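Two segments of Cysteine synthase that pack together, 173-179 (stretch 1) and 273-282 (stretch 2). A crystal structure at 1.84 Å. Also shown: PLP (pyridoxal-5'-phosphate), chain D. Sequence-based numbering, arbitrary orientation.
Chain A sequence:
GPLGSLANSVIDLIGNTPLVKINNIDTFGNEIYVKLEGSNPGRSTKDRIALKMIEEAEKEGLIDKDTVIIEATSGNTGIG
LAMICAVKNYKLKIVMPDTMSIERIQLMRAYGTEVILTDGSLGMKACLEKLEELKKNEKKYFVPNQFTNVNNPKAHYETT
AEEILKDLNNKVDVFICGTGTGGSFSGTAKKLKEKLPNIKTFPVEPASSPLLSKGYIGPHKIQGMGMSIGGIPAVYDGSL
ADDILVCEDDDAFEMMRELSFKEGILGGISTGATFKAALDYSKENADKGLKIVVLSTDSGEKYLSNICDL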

# COMPACT_ATOMS: atom_id res chain seq x y z
N ASP A 173 6.46 -25.08 10.50
CA ASP A 173 6.37 -26.43 9.94
C ASP A 173 6.36 -26.48 8.43
O ASP A 173 6.92 -27.40 7.84
CB ASP A 173 5.11 -27.11 10.46
CG ASP A 173 5.14 -27.26 11.95
OD1 ASP A 173 6.12 -27.85 12.46
OD2 ASP A 173 4.22 -26.73 12.62
N VAL A 174 5.73 -25.48 7.80
CA VAL A 174 5.58 -25.49 6.35
C VAL A 174 5.72 -24.03 5.80
O VAL A 174 5.29 -23.10 6.43
CB VAL A 174 4.21 -26.06 5.95
CG1 VAL A 174 4.08 -26.10 4.43
CG2 VAL A 174 3.99 -27.48 6.53
N PHE A 175 6.37 -23.87 4.66
CA PHE A 175 6.50 -22.58 3.98
C PHE A 175 6.06 -22.83 2.54
O PHE A 175 6.53 -23.78 1.91
CB PHE A 175 7.96 -22.10 4.04
CG PHE A 175 8.25 -20.90 3.16
CD1 PHE A 175 7.68 -19.67 3.45
CD2 PHE A 175 9.11 -21.02 2.07
CE1 PHE A 175 7.94 -18.56 2.65
CE2 PHE A 175 9.39 -19.91 1.28
CZ PHE A 175 8.79 -18.68 1.56
N ILE A 176 5.15 -22.00 2.03
CA ILE A 176 4.61 -22.17 0.70
C ILE A 176 4.74 -20.82 0.02
O ILE A 176 4.32 -19.81 0.59
CB ILE A 176 3.14 -22.68 0.71
CG1 ILE A 176 3.11 -24.12 1.26
CG2 ILE A 176 2.54 -22.63 -0.70
CD1 ILE A 176 1.76 -24.68 1.60
N CYS A 177 5.32 -20.81 -1.19
CA CYS A 177 5.67 -19.58 -1.89
C CYS A 177 5.46 -19.70 -3.40
O CYS A 177 5.85 -20.71 -4.01
CB CYS A 177 7.13 -19.23 -1.59
SG CYS A 177 7.66 -17.60 -2.13
N GLY A 178 4.85 -18.69 -3.99
CA GLY A 178 4.67 -18.66 -5.43
C GLY A 178 5.99 -18.44 -6.13
O GLY A 178 6.90 -17.87 -5.55
N THR A 179 6.10 -18.88 -7.38
CA THR A 179 7.34 -18.74 -8.15
C THR A 179 7.16 -18.03 -9.49
O THR A 179 6.14 -18.18 -10.18
CB THR A 179 8.02 -20.11 -8.43
OG1 THR A 179 7.15 -20.94 -9.24
CG2 THR A 179 8.35 -20.80 -7.11
N ALA A 273 -3.35 -17.47 -5.49
CA ALA A 273 -2.82 -18.76 -5.98
C ALA A 273 -2.06 -19.52 -4.90
O ALA A 273 -2.32 -20.73 -4.67
CB ALA A 273 -1.95 -18.52 -7.20
N THR A 274 -1.14 -18.82 -4.23
CA THR A 274 -0.29 -19.41 -3.20
C THR A 274 -1.09 -19.82 -1.97
O THR A 274 -0.90 -20.92 -1.41
CB THR A 274 0.86 -18.44 -2.82
OG1 THR A 274 1.55 -18.08 -4.02
CG2 THR A 274 1.82 -19.06 -1.82
N PHE A 275 -2.04 -18.97 -1.60
CA PHE A 275 -2.90 -19.25 -0.48
C PHE A 275 -3.81 -20.43 -0.79
O PHE A 275 -4.03 -21.27 0.05
CB PHE A 275 -3.74 -18.03 -0.09
CG PHE A 275 -4.46 -18.21 1.20
CD1 PHE A 275 -3.78 -18.06 2.40
CD2 PHE A 275 -5.79 -18.58 1.23
CE1 PHE A 275 -4.43 -18.25 3.59
CE2 PHE A 275 -6.45 -18.79 2.43
CZ PHE A 275 -5.77 -18.62 3.61
N LYS A 276 -4.32 -20.51 -2.01
CA LYS A 276 -5.18 -21.63 -2.39
C LYS A 276 -4.40 -22.95 -2.34
O LYS A 276 -4.89 -23.96 -1.82
CB LYS A 276 -5.78 -21.38 -3.78
CG LYS A 276 -6.42 -22.59 -4.43
CD LYS A 276 -7.61 -23.13 -3.67
CE LYS A 276 -8.23 -24.27 -4.48
NZ LYS A 276 -8.92 -25.23 -3.58
N ALA A 277 -3.17 -22.92 -2.84
CA ALA A 277 -2.30 -24.09 -2.79
C ALA A 277 -2.02 -24.47 -1.34
O ALA A 277 -1.94 -25.67 -1.00
CB ALA A 277 -1.00 -23.81 -3.52
N ALA A 278 -1.87 -23.47 -0.48
CA ALA A 278 -1.64 -23.73 0.95
C ALA A 278 -2.85 -24.33 1.62
O ALA A 278 -2.69 -25.18 2.51
CB ALA A 278 -1.24 -22.46 1.69
N LEU A 279 -4.03 -23.87 1.24
CA LEU A 279 -5.27 -24.41 1.79
C LEU A 279 -5.45 -25.85 1.35
O LEU A 279 -5.89 -26.66 2.14
CB LEU A 279 -6.47 -23.62 1.33
CG LEU A 279 -6.91 -22.44 2.17
CD1 LEU A 279 -8.25 -21.92 1.65
CD2 LEU A 279 -7.05 -22.82 3.63
N ASP A 280 -5.14 -26.15 0.09
CA ASP A 280 -5.21 -27.53 -0.41
C ASP A 280 -4.25 -28.42 0.35
O ASP A 280 -4.60 -29.53 0.74
CB ASP A 280 -4.86 -27.61 -1.89
CG ASP A 280 -5.91 -27.03 -2.77
OD1 ASP A 280 -7.02 -26.73 -2.28
OD2 ASP A 280 -5.63 -26.87 -3.98
N TYR A 281 -3.03 -27.93 0.57
CA TYR A 281 -2.04 -28.64 1.36
C TYR A 281 -2.53 -28.87 2.78
O TYR A 281 -2.45 -29.99 3.29
CB TYR A 281 -0.69 -27.92 1.36
CG TYR A 281 0.35 -28.67 2.15
CD1 TYR A 281 1.10 -29.68 1.58
CD2 TYR A 281 0.55 -28.40 3.51
CE1 TYR A 281 2.04 -30.40 2.31
CE2 TYR A 281 1.48 -29.10 4.25
CZ TYR A 281 2.22 -30.10 3.65
OH TYR A 281 3.16 -30.77 4.39
N SER A 282 -3.06 -27.82 3.40
CA SER A 282 -3.52 -27.91 4.78
C SER A 282 -4.71 -28.88 4.92
O SER A 282 -4.76 -29.66 5.87
CB SER A 282 -3.88 -26.54 5.32
OG SER A 282 -4.24 -26.61 6.68
N1 PLP D . 3.96 -12.82 -7.38
C2 PLP D . 4.13 -11.62 -7.95
C2A PLP D . 3.01 -10.58 -7.88
C3 PLP D . 5.33 -11.29 -8.61
O3 PLP D . 5.48 -10.06 -9.17
C4 PLP D . 6.36 -12.23 -8.68
C4A PLP D . 7.67 -11.92 -9.39
C5 PLP D . 6.15 -13.47 -8.07
C6 PLP D . 4.95 -13.72 -7.41
C5A PLP D . 7.20 -14.56 -8.06
O4P PLP D . 8.31 -14.19 -7.17
P PLP D . 9.83 -14.70 -7.41
O1P PLP D . 10.62 -14.39 -6.26
O2P PLP D . 10.24 -14.04 -8.64
O3P PLP D . 9.68 -16.15 -7.69

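Strand 174-178 lies across helix 273-282 at 146° between their N-to-C directions, nearer antiparallel than parallel, with the axes 7.8 Å apart at closest approach. The register follows: Ile-176 CA lies 6.4 Å from Ala-278 CA, and Gly-178 CA only 5.5 Å from Thr-274 CA. No hydrogen bond crosses between the stretches, so the 304 Å² they bury rests on the fit of shapes.

The main bump is Ile-176, which has 93 Å² covered by the helix. With chi1 at m and chi2 at t, its side chain extends so that CD1 settles 3.6 Å from Ala-278 CA and 3.7 Å from Ala-278 CB. Ala-278 points its CB sideways, and its short side chain lets the isoleucine tip come down to the helix backbone. The same CD1 reaches Tyr-281 CB at 4.1 Å, while Ile-176 CG2 meets Thr-274 CG2 at 3.8 Å; the branched side chain thus touches the helix at two levels.

Strand alternation brings Val-174 to the same side. Its CG2 approaches Tyr-281 CE2 at 3.8 Å, obliquely to the ring, which chi1 at t carries toward the start of the strand. Phe-175, between Val-174 and Ile-176 in the strand, makes no contact with the helix, and the CB of Cys-177 points away.

At the other end the strand supplies a hollow. Gly-178 has no side chain, and an ideal CB there would stand 2.8 Å from Thr-274 OG1, a clash. Thr-274 OG1 occupies this space, 3.5 Å from Gly-178 CA, while Thr-274 CG2 packs on the strand backbone just before it, 3.6 Å from Ile-176 O and 3.9 Å from Cys-177 CA. Thr-274 OG1 is also 3.4 Å from Gly-178 N, but the angle is too poor for a hydrogen bond; that hydroxyl is satisfied elsewhere in the structure. Just beyond, Thr-179 CA lies 3.5 Å from PLP O3P, placing the end of stretch 1 beside the cofactor phosphate.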